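Local coordinates for TT1561 protein (Thermus thermophilus, PDB 1UF3) that is of unknown function but belongs to the calcineurin-like metallophosphoesterase superfamily, binds calcium ions and is predicted to be a phosphoesterase, at residues A54-L59 against T66-G71. Residues are numbered along the deposited sequence; the frame is centred on the assembly and turned at random.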
loop_
_atom_site.group_PDB
_atom_site.type_symbol
_atom_site.label_atom_id
_atom_site.label_comp_id
_atom_site.label_asym_id
_atom_site.label_seq_id
_atom_site.Cartn_x
_atom_site.Cartn_y
_atom_site.Cartn_z
ATOM N N ALA A 54 23.144 2.284 -22.236
ATOM C CA ALA A 54 21.909 1.596 -22.620
ATOM C C ALA A 54 21.557 0.518 -21.584
ATOM O O ALA A 54 20.392 0.328 -21.243
ATOM C CB ALA A 54 22.061 0.971 -24.017
ATOM N N PHE A 55 22.589 -0.183 -21.113
ATOM C CA PHE A 55 22.470 -1.237 -20.094
ATOM C C PHE A 55 21.814 -0.639 -18.811
ATOM O O PHE A 55 20.812 -1.129 -18.323
ATOM C CB PHE A 55 23.875 -1.762 -19.763
ATOM C CG PHE A 55 23.889 -2.901 -18.790
ATOM C CD1 PHE A 55 23.882 -4.221 -19.245
ATOM C CD2 PHE A 55 23.918 -2.661 -17.412
ATOM C CE1 PHE A 55 23.905 -5.298 -18.340
ATOM C CE2 PHE A 55 23.940 -3.723 -16.500
ATOM C CZ PHE A 55 23.934 -5.046 -16.965
ATOM N N PHE A 56 22.402 0.431 -18.287
ATOM C CA PHE A 56 21.878 1.095 -17.089
ATOM C C PHE A 56 20.486 1.702 -17.256
ATOM O O PHE A 56 19.677 1.712 -16.319
ATOM C CB PHE A 56 22.883 2.141 -16.636
ATOM C CG PHE A 56 24.112 1.545 -16.027
ATOM C CD1 PHE A 56 25.363 2.042 -16.321
ATOM C CD2 PHE A 56 24.007 0.469 -15.139
ATOM C CE1 PHE A 56 26.505 1.490 -15.750
ATOM C CE2 PHE A 56 25.145 -0.085 -14.563
ATOM C CZ PHE A 56 26.396 0.428 -14.872
ATOM N N ARG A 57 20.178 2.182 -18.454
ATOM C CA ARG A 57 18.858 2.750 -18.704
ATOM C C ARG A 57 17.798 1.661 -18.518
ATOM O O ARG A 57 16.732 1.893 -17.931
ATOM C CB ARG A 57 18.794 3.306 -20.126
ATOM C CG ARG A 57 17.482 3.970 -20.454
ATOM C CD ARG A 57 17.661 5.462 -20.698
ATOM N NE ARG A 57 16.362 6.140 -20.721
ATOM C CZ ARG A 57 16.194 7.455 -20.819
ATOM N NH1 ARG A 57 17.248 8.262 -20.909
ATOM N NH2 ARG A 57 14.967 7.964 -20.813
ATOM N N ILE A 58 18.096 0.472 -19.034
ATOM C CA ILE A 58 17.190 -0.667 -18.925
ATOM C C ILE A 58 17.108 -1.144 -17.470
ATOM O O ILE A 58 16.027 -1.414 -16.979
ATOM C CB ILE A 58 17.665 -1.840 -19.851
ATOM C CG1 ILE A 58 17.163 -1.584 -21.275
ATOM C CG2 ILE A 58 17.166 -3.204 -19.328
ATOM C CD1 ILE A 58 17.919 -2.351 -22.345
ATOM N N LEU A 59 18.245 -1.216 -16.785
ATOM C CA LEU A 59 18.252 -1.663 -15.387
ATOM C C LEU A 59 17.494 -0.687 -14.491
ATOM O O LEU A 59 16.821 -1.097 -13.545
ATOM C CB LEU A 59 19.677 -1.788 -14.883
ATOM C CG LEU A 59 20.042 -2.849 -13.842
ATOM C CD1 LEU A 59 21.289 -2.372 -13.140
ATOM C CD2 LEU A 59 18.938 -3.097 -12.852
ATOM N N THR A 66 19.382 -1.645 -6.003
ATOM C CA THR A 66 20.150 -2.485 -6.924
ATOM C C THR A 66 21.644 -2.314 -6.709
ATOM O O THR A 66 22.145 -1.201 -6.589
ATOM C CB THR A 66 19.793 -2.139 -8.393
ATOM O OG1 THR A 66 18.389 -2.322 -8.584
ATOM C CG2 THR A 66 20.541 -3.033 -9.389
ATOM N N ALA A 67 22.366 -3.426 -6.643
ATOM C CA ALA A 67 23.800 -3.339 -6.452
ATOM C C ALA A 67 24.481 -4.172 -7.508
ATOM O O ALA A 67 23.985 -5.226 -7.901
ATOM C CB ALA A 67 24.199 -3.845 -5.052
ATOM N N TYR A 68 25.641 -3.716 -7.948
ATOM C CA TYR A 68 26.370 -4.457 -8.958
ATOM C C TYR A 68 27.860 -4.209 -8.873
ATOM O O TYR A 68 28.311 -3.232 -8.247
ATOM C CB TYR A 68 25.832 -4.113 -10.377
ATOM C CG TYR A 68 25.411 -2.659 -10.581
ATOM C CD1 TYR A 68 24.059 -2.285 -10.548
ATOM C CD2 TYR A 68 26.365 -1.651 -10.748
ATOM C CE1 TYR A 68 23.666 -0.912 -10.670
ATOM C CE2 TYR A 68 25.988 -0.287 -10.866
ATOM C CZ TYR A 68 24.645 0.066 -10.817
ATOM O OH TYR A 68 24.304 1.403 -10.830
ATOM N N VAL A 69 28.634 -5.141 -9.435
ATOM C CA VAL A 69 30.082 -5.000 -9.502
ATOM C C VAL A 69 30.454 -5.399 -10.941
ATOM O O VAL A 69 29.743 -6.168 -11.602
ATOM C CB VAL A 69 30.835 -5.883 -8.480
ATOM C CG1 VAL A 69 30.392 -5.531 -7.070
ATOM C CG2 VAL A 69 30.612 -7.348 -8.774
ATOM N N PRO A 70 31.554 -4.853 -11.451
ATOM C CA PRO A 70 31.967 -5.175 -12.818
ATOM C C PRO A 70 32.726 -6.504 -12.894
ATOM O O PRO A 70 33.169 -7.044 -11.866
ATOM C CB PRO A 70 32.839 -3.984 -13.180
ATOM C CG PRO A 70 33.569 -3.730 -11.867
ATOM C CD PRO A 70 32.491 -3.900 -10.811
ATOM N N GLY A 71 32.865 -7.028 -14.111
ATOM C CA GLY A 71 33.594 -8.274 -14.309
ATOM C C GLY A 71 34.974 -8.017 -14.894
ATOM O O GLY A 71 35.354 -6.860 -15.122
HETATM O O HOH W 1 17.830 -0.876 -11.128
#
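T66, where the strand begins, meets L59 tip to tip: methyl CG2 lies 3.8 Å from CD2 of the leucine. The methyl stands trans to the threonine's nitrogen, which turns it to the helix and leaves OG1 beside that nitrogen, bonded to the carbonyl of L64. A water bridges the same two residues, donating to the carbonyl O of L59 at 2.6 Å and to OG1 of T66 at 3.0 Å, and so serves the last helical carbonyl of 54-59. A67 points away from the helix, its backbone paired with strand 35-39, and Y68 returns to the helical side, as strand alternation requires. With CG set between its backbone N and carbonyl carbon (chi1 36°), the Y68 ring receives CE2 of F56 over one face, 3.8 Å from Y68 CZ and displaced toward the rim. The two ring planes are inclined at 35°. Farther round the tyrosine, L59 CD1 comes within 3.7 Å of CE1, and the hydroxyl hydrogen-bonds E88 on helix 77-90. Replacing Y68 by alanine would probably leave a gap beside F56 and L59 and deprive E88 of its phenol partner. The principle illustrated is the beta-alpha-beta crossover: helix 49-59 links parallel strands 35-39 and 66-69, and its 54-59 turns run roughly antiparallel to strand 66-69 (154°) and pack on the sheet through apolar side chains.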